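Local structure of SusD homolog (Bacteroides ovatus, 4F53) at residues S264-C269 and L305-L310; T268-A273 and I410-T415; N272-P277 and G387-Y392. The protein probably binds glycans, mucin O-glycans among them, as a SusD/RagB-family outer-membrane lipoprotein of a gut bacterium. All blocks are in the same frame, centred on the assembly; numbering follows the deposited sequence.

Contact 1: residues S264-C269 and L305-L310; sequences SADLTC and LRRGIL
The tight side of this buried contact is the start of helix 265-273, where Asp266 and Arg307 meet at about a right angle. The Arg307 chain, bent at chi3 (-64°), presents its guanidinium side-on: NE reaches Asp266 OD1 at 2.7 Å in a nearly straight bond (169°), and NH2 reaches OD2 at 3.1 Å. The carboxylate oxygens lie at the guanidinium's edge but are approached from above the carboxylate plane, the two planes being turned 57° apart. A firmly held water bridges the same pair, donating to Asp266 OD1 at 2.6 Å and accepting from Arg307 N. Beside it, Ser264 CB packs 3.8 Å from Arg307 CG, while Ser264 OG caps the helix by accepting from Leu267 N and also bonds Gly60 O. The backbones join once, Ala265 N donating to Leu305 O at 2.8 Å from above the carbonyl plane. The looser side is partly exposed Arg306, which starts away from the helix; its guanidinium is bonded to Tyr406 O and Pro459 O. Asp266 OD2 also accepts from Met458 N. With OD1 held by NE and water and OD2 by two N-H groups, Asp266 is probably kept ionised, a buried charge balanced by Arg307 at a helix N-terminus.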
ATOM      1  N   SER A 264       5.644   0.865  13.637  1.00 27.92           N
ATOM      2  CA  SER A 264       4.422   0.993  14.435  1.00 27.76           C
ATOM      3  C   SER A 264       4.374  -0.037  15.549  1.00 31.85           C
ATOM      4  O   SER A 264       4.933  -1.147  15.442  1.00 31.32           O
ATOM      5  CB  SER A 264       3.188   0.820  13.553  1.00 30.60           C
ATOM      6  OG  SER A 264       3.065  -0.520  13.113  1.00 31.24           O
ATOM      7  N   ALA A 265       3.662   0.322  16.606  1.00 28.23           N
ATOM      8  CA  ALA A 265       3.429  -0.547  17.751  1.00 28.40           C
ATOM      9  C   ALA A 265       2.572  -1.779  17.311  1.00 32.54           C
ATOM     10  O   ALA A 265       2.781  -2.879  17.817  1.00 32.60           O
ATOM     11  CB  ALA A 265       2.732   0.239  18.848  1.00 29.67           C
ATOM     12  N   ASP A 266       1.655  -1.592  16.328  1.00 28.83           N
ATOM     13  CA  ASP A 266       0.799  -2.651  15.789  1.00 29.70           C
ATOM     14  C   ASP A 266       1.615  -3.796  15.157  1.00 32.20           C
ATOM     15  O   ASP A 266       1.358  -4.958  15.439  1.00 33.90           O
ATOM     16  CB  ASP A 266      -0.184  -2.075  14.733  1.00 31.66           C
ATOM     17  CG  ASP A 266      -0.863  -0.792  15.175  1.00 38.27           C
ATOM     18  OD1 ASP A 266      -0.187   0.263  15.194  1.00 40.74           O
ATOM     19  OD2 ASP A 266      -2.034  -0.852  15.552  1.00 41.54           O
ATOM     20  N   LEU A 267       2.591  -3.458  14.316  1.00 26.92           N
ATOM     21  CA  LEU A 267       3.424  -4.421  13.618  1.00 28.56           C
ATOM     22  C   LEU A 267       4.262  -5.251  14.602  1.00 34.85           C
ATOM     23  O   LEU A 267       4.315  -6.464  14.441  1.00 35.50           O
ATOM     24  CB  LEU A 267       4.304  -3.689  12.585  1.00 29.01           C
ATOM     25  CG  LEU A 267       4.949  -4.483  11.446  1.00 33.67           C
ATOM     26  CD1 LEU A 267       3.932  -5.275  10.621  1.00 32.42           C
ATOM     27  CD2 LEU A 267       5.701  -3.564  10.537  1.00 34.29           C
ATOM     28  N   THR A 268       4.851  -4.636  15.652  1.00 31.34           N
ATOM     29  CA  THR A 268       5.604  -5.413  16.630  1.00 30.95           C
ATOM     30  C   THR A 268       4.638  -6.227  17.539  1.00 36.18           C
ATOM     31  O   THR A 268       5.012  -7.316  17.963  1.00 35.93           O
ATOM     32  CB  THR A 268       6.621  -4.557  17.418  1.00 36.22           C
ATOM     33  OG1 THR A 268       5.943  -3.529  18.130  1.00 37.05           O
ATOM     34  CG2 THR A 268       7.717  -3.946  16.505  1.00 31.82           C
ATOM     35  N   CYS A 269       3.400  -5.760  17.782  1.00 34.38           N
ATOM     36  CA  CYS A 269       2.424  -6.518  18.581  1.00 35.81           C
ATOM     37  C   CYS A 269       2.095  -7.877  17.928  1.00 36.20           C
ATOM     38  O   CYS A 269       2.140  -8.901  18.604  1.00 35.35           O
ATOM     39  CB  CYS A 269       1.160  -5.705  18.817  1.00 37.67           C
ATOM     40  SG  CYS A 269       1.319  -4.496  20.146  1.00 44.21           S
ATOM     41  N   LEU A 305       6.503   2.270  17.877  1.00 31.38           N
ATOM     42  CA  LEU A 305       5.950   3.470  18.479  1.00 31.68           C
ATOM     43  C   LEU A 305       4.443   3.555  18.127  1.00 35.40           C
ATOM     44  O   LEU A 305       4.017   3.089  17.071  1.00 31.44           O
ATOM     45  CB  LEU A 305       6.747   4.675  17.932  1.00 31.35           C
ATOM     46  CG  LEU A 305       6.416   6.075  18.418  1.00 34.93           C
ATOM     47  CD1 LEU A 305       6.761   6.246  19.892  1.00 35.15           C
ATOM     48  CD2 LEU A 305       7.149   7.091  17.584  1.00 33.66           C
ATOM     49  N   ARG A 306       3.641   4.118  19.033  1.00 34.04           N
ATOM     50  CA  ARG A 306       2.220   4.288  18.816  1.00 34.36           C
ATOM     51  C   ARG A 306       1.981   5.248  17.631  1.00 37.48           C
ATOM     52  O   ARG A 306       2.641   6.297  17.540  1.00 37.06           O
ATOM     53  CB  ARG A 306       1.558   4.830  20.102  1.00 34.24           C
ATOM     54  CG  ARG A 306       0.031   4.938  20.054  1.00 37.00           C
ATOM     55  CD  ARG A 306      -0.655   3.578  20.145  1.00 37.71           C
ATOM     56  NE  ARG A 306      -2.101   3.710  19.977  1.00 35.65           N
ATOM     57  CZ  ARG A 306      -2.955   3.890  20.975  1.00 47.27           C
ATOM     58  NH1 ARG A 306      -2.522   3.928  22.232  1.00 41.41           N
ATOM     59  NH2 ARG A 306      -4.242   4.046  20.729  1.00 35.29           N
ATOM     60  N   ARG A 307       1.084   4.859  16.708  1.00 32.87           N
ATOM     61  CA  ARG A 307       0.716   5.716  15.573  1.00 31.72           C
ATOM     62  C   ARG A 307      -0.283   6.761  16.050  1.00 35.98           C
ATOM     63  O   ARG A 307      -1.080   6.470  16.950  1.00 36.17           O
ATOM     64  CB  ARG A 307       0.113   4.903  14.419  1.00 27.09           C
ATOM     65  CG  ARG A 307       1.044   3.892  13.762  1.00 25.40           C
ATOM     66  CD  ARG A 307       0.294   3.059  12.723  1.00 33.66           C
ATOM     67  NE  ARG A 307      -0.741   2.256  13.385  1.00 29.88           N
ATOM     68  CZ  ARG A 307      -2.044   2.449  13.260  1.00 40.66           C
ATOM     69  NH1 ARG A 307      -2.510   3.325  12.378  1.00 28.91           N
ATOM     70  NH2 ARG A 307      -2.894   1.734  13.980  1.00 27.47           N
ATOM     71  N   GLY A 308      -0.255   7.943  15.439  1.00 31.48           N
ATOM     72  CA  GLY A 308      -1.195   8.999  15.771  1.00 32.23           C
ATOM     73  C   GLY A 308      -0.896   9.800  17.021  1.00 37.32           C
ATOM     74  O   GLY A 308      -1.813  10.391  17.594  1.00 38.05           O
ATOM     75  N   ILE A 309       0.370   9.846  17.453  1.00 34.50           N
ATOM     76  CA  ILE A 309       0.766  10.704  18.586  1.00 35.64           C
ATOM     77  C   ILE A 309       0.729  12.150  18.057  1.00 40.21           C
ATOM     78  O   ILE A 309       1.245  12.411  16.971  1.00 39.17           O
ATOM     79  CB  ILE A 309       2.147  10.318  19.187  1.00 37.33           C
ATOM     80  CG1 ILE A 309       2.129   8.890  19.795  1.00 36.66           C
ATOM     81  CG2 ILE A 309       2.613  11.378  20.207  1.00 35.90           C
ATOM     82  CD1 ILE A 309       3.542   8.296  20.095  1.00 31.03           C
ATOM     83  N   LEU A 310       0.052  13.055  18.761  1.00 39.65           N
ATOM     84  CA  LEU A 310      -0.073  14.436  18.307  1.00 40.88           C
ATOM     85  C   LEU A 310       1.283  15.091  18.289  1.00 46.91           C
ATOM     86  O   LEU A 310       2.089  14.876  19.201  1.00 47.96           O
ATOM     87  CB  LEU A 310      -1.044  15.244  19.206  1.00 42.18           C
ATOM     88  CG  LEU A 310      -1.629  16.554  18.628  1.00 47.18           C
ATOM     89  CD1 LEU A 310      -2.796  16.278  17.648  1.00 46.20           C
ATOM     90  CD2 LEU A 310      -2.153  17.459  19.748  1.00 47.90           C
TER
HETATM   91  O   HOH W   1      -0.106   2.109  16.979  1.00 27.19           O

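Contact 2: residues T268-A273 and I410-T415; sequences TCYMNA and INTNVT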
ATOM      1  N   THR A 268       4.851  -4.636  15.652  1.00 31.34           N
ATOM      2  CA  THR A 268       5.604  -5.413  16.630  1.00 30.95           C
ATOM      3  C   THR A 268       4.638  -6.227  17.539  1.00 36.18           C
ATOM      4  O   THR A 268       5.012  -7.316  17.963  1.00 35.93           O
ATOM      5  CB  THR A 268       6.621  -4.557  17.418  1.00 36.22           C
ATOM      6  OG1 THR A 268       5.943  -3.529  18.130  1.00 37.05           O
ATOM      7  CG2 THR A 268       7.717  -3.946  16.505  1.00 31.82           C
ATOM      8  N   CYS A 269       3.400  -5.760  17.782  1.00 34.38           N
ATOM      9  CA  CYS A 269       2.424  -6.518  18.581  1.00 35.81           C
ATOM     10  C   CYS A 269       2.095  -7.877  17.928  1.00 36.20           C
ATOM     11  O   CYS A 269       2.140  -8.901  18.604  1.00 35.35           O
ATOM     12  CB  CYS A 269       1.160  -5.705  18.817  1.00 37.67           C
ATOM     13  SG  CYS A 269       1.319  -4.496  20.146  1.00 44.21           S
ATOM     14  N   TYR A 270       1.784  -7.878  16.622  1.00 29.97           N
ATOM     15  CA  TYR A 270       1.476  -9.106  15.889  1.00 29.06           C
ATOM     16  C   TYR A 270       2.698  -9.999  15.743  1.00 30.51           C
ATOM     17  O   TYR A 270       2.615 -11.190  15.985  1.00 30.15           O
ATOM     18  CB  TYR A 270       0.934  -8.790  14.478  1.00 28.92           C
ATOM     19  CG  TYR A 270      -0.527  -8.392  14.451  1.00 31.22           C
ATOM     20  CD1 TYR A 270      -1.531  -9.354  14.449  1.00 32.51           C
ATOM     21  CD2 TYR A 270      -0.906  -7.052  14.371  1.00 31.78           C
ATOM     22  CE1 TYR A 270      -2.878  -8.997  14.411  1.00 31.03           C
ATOM     23  CE2 TYR A 270      -2.253  -6.682  14.322  1.00 31.95           C
ATOM     24  CZ  TYR A 270      -3.233  -7.662  14.348  1.00 33.23           C
ATOM     25  OH  TYR A 270      -4.551  -7.338  14.265  1.00 28.21           O
HETATM   26  N   MSE A 271       3.839  -9.403  15.357  1.00 26.12           N
HETATM   27  CA  MSE A 271       5.048 -10.156  15.040  1.00 25.17           C
HETATM   28  C   MSE A 271       5.729 -10.705  16.269  1.00 29.55           C
HETATM   29  O   MSE A 271       6.255 -11.808  16.182  1.00 29.56           O
HETATM   30  CB  MSE A 271       5.967  -9.345  14.143  1.00 25.38           C
HETATM   31  CG  MSE A 271       5.317  -9.119  12.781  1.00 28.96           C
HETATM   32 SE   MSE A 271       6.416  -8.079  11.607  0.75 33.56          SE
HETATM   33  CE  MSE A 271       7.653  -9.430  11.153  1.00 29.44           C
ATOM     34  N   ASN A 272       5.613 -10.032  17.425  1.00 28.09           N
ATOM     35  CA  ASN A 272       6.112 -10.569  18.708  1.00 29.07           C
ATOM     36  C   ASN A 272       5.229 -11.731  19.155  1.00 35.14           C
ATOM     37  O   ASN A 272       5.759 -12.767  19.507  1.00 35.64           O
ATOM     38  CB  ASN A 272       6.179  -9.487  19.811  1.00 26.41           C
ATOM     39  CG  ASN A 272       7.373  -8.584  19.654  1.00 37.46           C
ATOM     40  OD1 ASN A 272       8.349  -8.924  19.008  1.00 39.44           O
ATOM     41  ND2 ASN A 272       7.354  -7.436  20.271  1.00 29.58           N
ATOM     42  N   ALA A 273       3.878 -11.593  19.060  1.00 33.88           N
ATOM     43  CA  ALA A 273       2.935 -12.655  19.451  1.00 33.45           C
ATOM     44  C   ALA A 273       3.179 -13.933  18.654  1.00 36.11           C
ATOM     45  O   ALA A 273       3.025 -15.027  19.190  1.00 35.22           O
ATOM     46  CB  ALA A 273       1.514 -12.190  19.241  1.00 33.70           C
ATOM     47  N   ILE A 410      -4.835  -4.188  20.895  1.00 38.36           N
ATOM     48  CA  ILE A 410      -5.455  -4.645  19.654  1.00 37.21           C
ATOM     49  C   ILE A 410      -6.465  -5.717  20.071  1.00 44.18           C
ATOM     50  O   ILE A 410      -6.100  -6.677  20.756  1.00 45.81           O
ATOM     51  CB  ILE A 410      -4.445  -5.147  18.583  1.00 37.75           C
ATOM     52  CG1 ILE A 410      -3.520  -3.999  18.104  1.00 37.20           C
ATOM     53  CG2 ILE A 410      -5.208  -5.770  17.398  1.00 35.33           C
ATOM     54  CD1 ILE A 410      -2.242  -4.422  17.502  1.00 37.76           C
ATOM     55  N   ASN A 411      -7.720  -5.548  19.712  1.00 41.70           N
ATOM     56  CA  ASN A 411      -8.706  -6.545  20.116  1.00 43.29           C
ATOM     57  C   ASN A 411      -8.914  -7.568  18.995  1.00 46.01           C
ATOM     58  O   ASN A 411      -9.711  -7.343  18.074  1.00 47.55           O
ATOM     59  CB  ASN A 411     -10.008  -5.862  20.548  1.00 51.01           C
ATOM     60  CG  ASN A 411      -9.782  -4.893  21.710  1.00 94.90           C
ATOM     61  OD1 ASN A 411      -9.239  -5.245  22.783  1.00 87.33           O
ATOM     62  ND2 ASN A 411     -10.133  -3.628  21.495  1.00 91.72           N
ATOM     63  N   THR A 412      -8.147  -8.671  19.050  1.00 40.40           N
ATOM     64  CA  THR A 412      -8.222  -9.745  18.044  1.00 39.32           C
ATOM     65  C   THR A 412      -7.744 -11.054  18.644  1.00 44.11           C
ATOM     66  O   THR A 412      -6.851 -11.044  19.485  1.00 45.80           O
ATOM     67  CB  THR A 412      -7.394  -9.404  16.752  1.00 36.29           C
ATOM     68  OG1 THR A 412      -7.561 -10.474  15.844  1.00 34.40           O
ATOM     69  CG2 THR A 412      -5.874  -9.293  17.001  1.00 32.42           C
ATOM     70  N   ASN A 413      -8.250 -12.173  18.135  1.00 39.79           N
ATOM     71  CA  ASN A 413      -7.816 -13.508  18.566  1.00 40.35           C
ATOM     72  C   ASN A 413      -7.133 -14.251  17.415  1.00 40.28           C
ATOM     73  O   ASN A 413      -6.851 -15.449  17.542  1.00 39.98           O
ATOM     74  CB  ASN A 413      -8.996 -14.332  19.102  1.00 49.21           C
ATOM     75  CG  ASN A 413      -9.066 -14.371  20.606  1.00 93.76           C
ATOM     76  OD1 ASN A 413      -8.107 -14.753  21.294  1.00 89.37           O
ATOM     77  ND2 ASN A 413     -10.214 -13.981  21.148  1.00 93.44           N
ATOM     78  N   VAL A 414      -6.837 -13.525  16.303  1.00 33.64           N
ATOM     79  CA  VAL A 414      -6.215 -14.083  15.103  1.00 31.21           C
ATOM     80  C   VAL A 414      -4.801 -14.602  15.438  1.00 34.63           C
ATOM     81  O   VAL A 414      -4.018 -13.946  16.132  1.00 33.64           O
ATOM     82  CB  VAL A 414      -6.212 -13.087  13.885  1.00 32.10           C
ATOM     83  CG1 VAL A 414      -5.222 -11.932  14.071  1.00 31.36           C
ATOM     84  CG2 VAL A 414      -5.948 -13.809  12.566  1.00 30.08           C
ATOM     85  N   THR A 415      -4.511 -15.803  14.960  1.00 30.81           N
ATOM     86  CA  THR A 415      -3.209 -16.411  15.103  1.00 30.22           C
ATOM     87  C   THR A 415      -2.822 -17.007  13.738  1.00 33.06           C
ATOM     88  O   THR A 415      -3.528 -16.781  12.746  1.00 32.06           O
ATOM     89  CB  THR A 415      -3.116 -17.353  16.310  1.00 39.06           C
ATOM     90  OG1 THR A 415      -1.723 -17.691  16.450  1.00 42.77           O
ATOM     91  CG2 THR A 415      -4.018 -18.600  16.187  1.00 32.38           C
TER
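Thr412 OG1 is the best-held polar atom here, gripped twice: it accepts from Val414 N at 3.2 Å in a nearly straight bond (167°), which makes an ST turn, and it is also hydrogen-bonded to Glu428 OE2 on helix 423-438. The torsion that permits this sets OG1 anti to the backbone N (chi1 -178°) and leaves CG2 in the crowded position between N and the carbonyl carbon. That methyl faces helix 265-273, where Tyr270 comes to meet it tip to tip, its OH 3.6 Å from Thr412 CG2. Three side chains of the loop share the far end of the tyrosine. The Ile410 and Tyr270 side chains cross at about a right angle, with Ile410 CG2 3.6 Å from Tyr270 OH and Ile410 CD1 3.9 Å from Tyr270 CE2. The same CD1 rests 3.9 Å from Cys269 CB, so one methyl bridges two neighbouring residues of the helix. On the other ortho carbon of the phenol, Val414 CG1 lies in the plane of the ring and touches its edge, 3.8 Å from Tyr270 CE1. The phenol oxygen, with two methyls against it, has its hydrogen bond with Lys456 O, and Trp435 meets the ring from helix 423-438 with the planes at about 65°. No hydrogen bond crosses between 268-273 and 410-415. Thr412 OG1 spends its bonds on its own turn and on helix 423-438, while Tyr270 meets only carbon atoms of 410-415, so the join is dispersive and depends on fit.

Contact 3: residues N272-P277 and G387-Y392; sequences NAYNDP and GKVEAY
Ala273 lays its methyl over the peptide that joins Lys388 to Val389, CB standing 3.4 Å from Lys388 O and 3.7 Å from Val389 CA. Val389 adds a lighter touch beside it: CG2, anti to its own carbonyl carbon, lies 4.1 Å from Ala273 CB and 4.2 Å from Tyr274 OH. Next to it the backbone of Gly387 comes in close, its CA donating a CA-H...O contact to Ala273 O at 3.4 Å with an angle of 154° at the hydrogen. Having no side chain, the glycine can sit against that carbonyl at the last turn of the helix. Its own oxygen faces the next residue: Gly387 O lies in the plane of the Tyr274 ring, at its edge, 3.3 Å from CE1, and is also hydrogen-bonded by Thr415 OG1. The phenol oxygen of Tyr274 is bonded to Val414 O, so Val414 and Thr415 of 410-415 hold the phenol oxygen and the carbonyl at the ring edge, and helix 423-438 packs against Tyr274 through Thr432, Gln433 and Ile436. Lys388 starts away from the helix, and its NZ bonds Thr386 O. Beyond Tyr274 the chain leaves the helix at Asn275, whose positive phi (47°) goes with an N-H returned to Asn272 O at 3.0 Å. An extended loop thus lies across a helix C-terminus closed by a Schellman motif.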
ATOM      1  N   ASN A 272       5.613 -10.032  17.425  1.00 28.09           N
ATOM      2  CA  ASN A 272       6.112 -10.569  18.708  1.00 29.07           C
ATOM      3  C   ASN A 272       5.229 -11.731  19.155  1.00 35.14           C
ATOM      4  O   ASN A 272       5.759 -12.767  19.507  1.00 35.64           O
ATOM      5  CB  ASN A 272       6.179  -9.487  19.811  1.00 26.41           C
ATOM      6  CG  ASN A 272       7.373  -8.584  19.654  1.00 37.46           C
ATOM      7  OD1 ASN A 272       8.349  -8.924  19.008  1.00 39.44           O
ATOM      8  ND2 ASN A 272       7.354  -7.436  20.271  1.00 29.58           N
ATOM      9  N   ALA A 273       3.878 -11.593  19.060  1.00 33.88           N
ATOM     10  CA  ALA A 273       2.935 -12.655  19.451  1.00 33.45           C
ATOM     11  C   ALA A 273       3.179 -13.933  18.654  1.00 36.11           C
ATOM     12  O   ALA A 273       3.025 -15.027  19.190  1.00 35.22           O
ATOM     13  CB  ALA A 273       1.514 -12.190  19.241  1.00 33.70           C
ATOM     14  N   TYR A 274       3.553 -13.788  17.365  1.00 31.88           N
ATOM     15  CA  TYR A 274       3.791 -14.944  16.502  1.00 30.76           C
ATOM     16  C   TYR A 274       5.254 -15.401  16.508  1.00 36.13           C
ATOM     17  O   TYR A 274       5.578 -16.322  15.752  1.00 36.63           O
ATOM     18  CB  TYR A 274       3.344 -14.631  15.058  1.00 29.01           C
ATOM     19  CG  TYR A 274       1.905 -14.172  14.933  1.00 30.17           C
ATOM     20  CD1 TYR A 274       0.934 -14.587  15.848  1.00 32.44           C
ATOM     21  CD2 TYR A 274       1.498 -13.380  13.869  1.00 28.45           C
ATOM     22  CE1 TYR A 274      -0.379 -14.134  15.759  1.00 31.87           C
ATOM     23  CE2 TYR A 274       0.177 -12.969  13.739  1.00 29.47           C
ATOM     24  CZ  TYR A 274      -0.759 -13.332  14.695  1.00 36.56           C
ATOM     25  OH  TYR A 274      -2.071 -12.934  14.543  1.00 31.76           O
ATOM     26  N   ASN A 275       6.148 -14.753  17.319  1.00 34.08           N
ATOM     27  CA  ASN A 275       7.608 -15.027  17.366  1.00 34.80           C
ATOM     28  C   ASN A 275       8.128 -15.077  15.935  1.00 37.05           C
ATOM     29  O   ASN A 275       8.791 -16.018  15.529  1.00 37.42           O
ATOM     30  CB  ASN A 275       7.931 -16.332  18.130  1.00 37.03           C
ATOM     31  CG  ASN A 275       7.551 -16.262  19.591  1.00 57.61           C
ATOM     32  OD1 ASN A 275       8.083 -15.443  20.353  1.00 56.34           O
ATOM     33  ND2 ASN A 275       6.588 -17.087  20.008  1.00 45.34           N
ATOM     34  N   ASP A 276       7.686 -14.100  15.135  1.00 32.04           N
ATOM     35  CA  ASP A 276       7.965 -14.032  13.716  1.00 29.34           C
ATOM     36  C   ASP A 276       9.459 -13.830  13.414  1.00 32.49           C
ATOM     37  O   ASP A 276      10.049 -12.821  13.829  1.00 32.57           O
ATOM     38  CB  ASP A 276       7.116 -12.928  13.094  1.00 28.87           C
ATOM     39  CG  ASP A 276       6.817 -13.114  11.628  1.00 36.56           C
ATOM     40  OD1 ASP A 276       7.761 -13.385  10.861  1.00 39.56           O
ATOM     41  OD2 ASP A 276       5.651 -12.949  11.240  1.00 40.09           O
ATOM     42  N   PRO A 277      10.074 -14.772  12.655  1.00 28.76           N
ATOM     43  CA  PRO A 277      11.490 -14.589  12.256  1.00 28.06           C
ATOM     44  C   PRO A 277      11.690 -13.483  11.206  1.00 32.10           C
ATOM     45  O   PRO A 277      12.826 -13.136  10.921  1.00 33.26           O
ATOM     46  CB  PRO A 277      11.908 -15.963  11.704  1.00 29.26           C
ATOM     47  CG  PRO A 277      10.673 -16.609  11.306  1.00 34.22           C
ATOM     48  CD  PRO A 277       9.523 -16.042  12.132  1.00 29.90           C
ATOM     49  N   GLY A 387       0.172 -18.392  18.912  1.00 36.66           N
ATOM     50  CA  GLY A 387       0.460 -17.204  19.702  1.00 37.13           C
ATOM     51  C   GLY A 387      -0.604 -16.134  19.568  1.00 42.10           C
ATOM     52  O   GLY A 387      -1.086 -15.852  18.468  1.00 41.18           O
ATOM     53  N   LYS A 388      -1.030 -15.587  20.692  1.00 40.98           N
ATOM     54  CA  LYS A 388      -2.097 -14.595  20.699  1.00 41.23           C
ATOM     55  C   LYS A 388      -1.555 -13.204  20.923  1.00 41.25           C
ATOM     56  O   LYS A 388      -0.616 -13.032  21.709  1.00 40.63           O
ATOM     57  CB  LYS A 388      -3.139 -14.940  21.783  1.00 46.31           C
ATOM     58  CG  LYS A 388      -3.929 -16.240  21.508  1.00 60.89           C
ATOM     59  CD  LYS A 388      -4.790 -16.243  20.230  1.00 64.97           C
ATOM     60  CE  LYS A 388      -5.539 -17.548  20.068  1.00 75.92           C
ATOM     61  NZ  LYS A 388      -4.629 -18.714  19.879  1.00 80.85           N
ATOM     62  N   VAL A 389      -2.164 -12.213  20.243  1.00 35.31           N
ATOM     63  CA  VAL A 389      -1.779 -10.798  20.324  1.00 35.87           C
ATOM     64  C   VAL A 389      -2.099 -10.270  21.699  1.00 44.68           C
ATOM     65  O   VAL A 389      -3.228 -10.375  22.159  1.00 48.41           O
ATOM     66  CB  VAL A 389      -2.407  -9.925  19.205  1.00 37.75           C
ATOM     67  CG1 VAL A 389      -2.083  -8.445  19.399  1.00 37.43           C
ATOM     68  CG2 VAL A 389      -1.942 -10.392  17.832  1.00 36.21           C
ATOM     69  N   GLU A 390      -1.096  -9.725  22.361  1.00 42.66           N
ATOM     70  CA  GLU A 390      -1.228  -9.144  23.694  1.00 43.55           C
ATOM     71  C   GLU A 390      -1.305  -7.622  23.590  1.00 46.74           C
ATOM     72  O   GLU A 390      -1.046  -7.050  22.522  1.00 45.83           O
ATOM     73  CB  GLU A 390      -0.039  -9.589  24.569  1.00 45.92           C
ATOM     74  CG  GLU A 390      -0.381 -10.832  25.360  1.00 66.57           C
ATOM     75  CD  GLU A 390       0.610 -11.976  25.280  1.00104.78           C
ATOM     76  OE1 GLU A 390       1.814 -11.744  25.544  1.00104.66           O
ATOM     77  OE2 GLU A 390       0.162 -13.121  25.030  1.00105.90           O
ATOM     78  N   ALA A 391      -1.659  -6.978  24.700  1.00 43.89           N
ATOM     79  CA  ALA A 391      -1.775  -5.531  24.846  1.00 43.27           C
ATOM     80  C   ALA A 391      -0.433  -4.828  24.572  1.00 46.04           C
ATOM     81  O   ALA A 391       0.621  -5.371  24.894  1.00 48.32           O
ATOM     82  CB  ALA A 391      -2.245  -5.200  26.261  1.00 45.17           C
ATOM     83  N   TYR A 392      -0.474  -3.627  24.012  1.00 38.52           N
ATOM     84  CA  TYR A 392       0.741  -2.859  23.803  1.00 38.25           C
ATOM     85  C   TYR A 392       1.108  -2.113  25.093  1.00 43.59           C
ATOM     86  O   TYR A 392       0.324  -1.307  25.597  1.00 42.49           O
ATOM     87  CB  TYR A 392       0.571  -1.886  22.614  1.00 38.40           C
ATOM     88  CG  TYR A 392       1.719  -0.921  22.458  1.00 39.43           C
ATOM     89  CD1 TYR A 392       2.993  -1.370  22.103  1.00 40.39           C
ATOM     90  CD2 TYR A 392       1.541   0.443  22.672  1.00 40.66           C
ATOM     91  CE1 TYR A 392       4.068  -0.483  21.985  1.00 36.90           C
ATOM     92  CE2 TYR A 392       2.598   1.341  22.530  1.00 41.85           C
ATOM     93  CZ  TYR A 392       3.862   0.871  22.196  1.00 45.22           C
ATOM     94  OH  TYR A 392       4.882   1.769  22.013  1.00 45.70           O
TER

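Overall arrangement
All three contacts hold helix 265-273, taken in turn from its N-cap to its C-terminal Schellman motif. Contacts 1 and 2 are buried, whereas contact 3 lies at the surface. Charge and paired hydrogen bonds carry contact 1; contact 2 is methyl groups against a phenol, and contact 3 sets backbone carbonyls against an alanine methyl, a CA-H and a tyrosine edge. Contacts 2 and 3 have centres about 5 Å apart and are joined by hydrogen bonds between their loops and the Tyr274 phenol; Tyr270 CD1 also packs 3.6 Å from Val389 CG2. Tyr392 from contact 3 runs back to contact 1, where its CE1 packs 3.5 Å from Ala265 CB, and Ile410 CD1 reaches Asp266 CA at 3.9 Å.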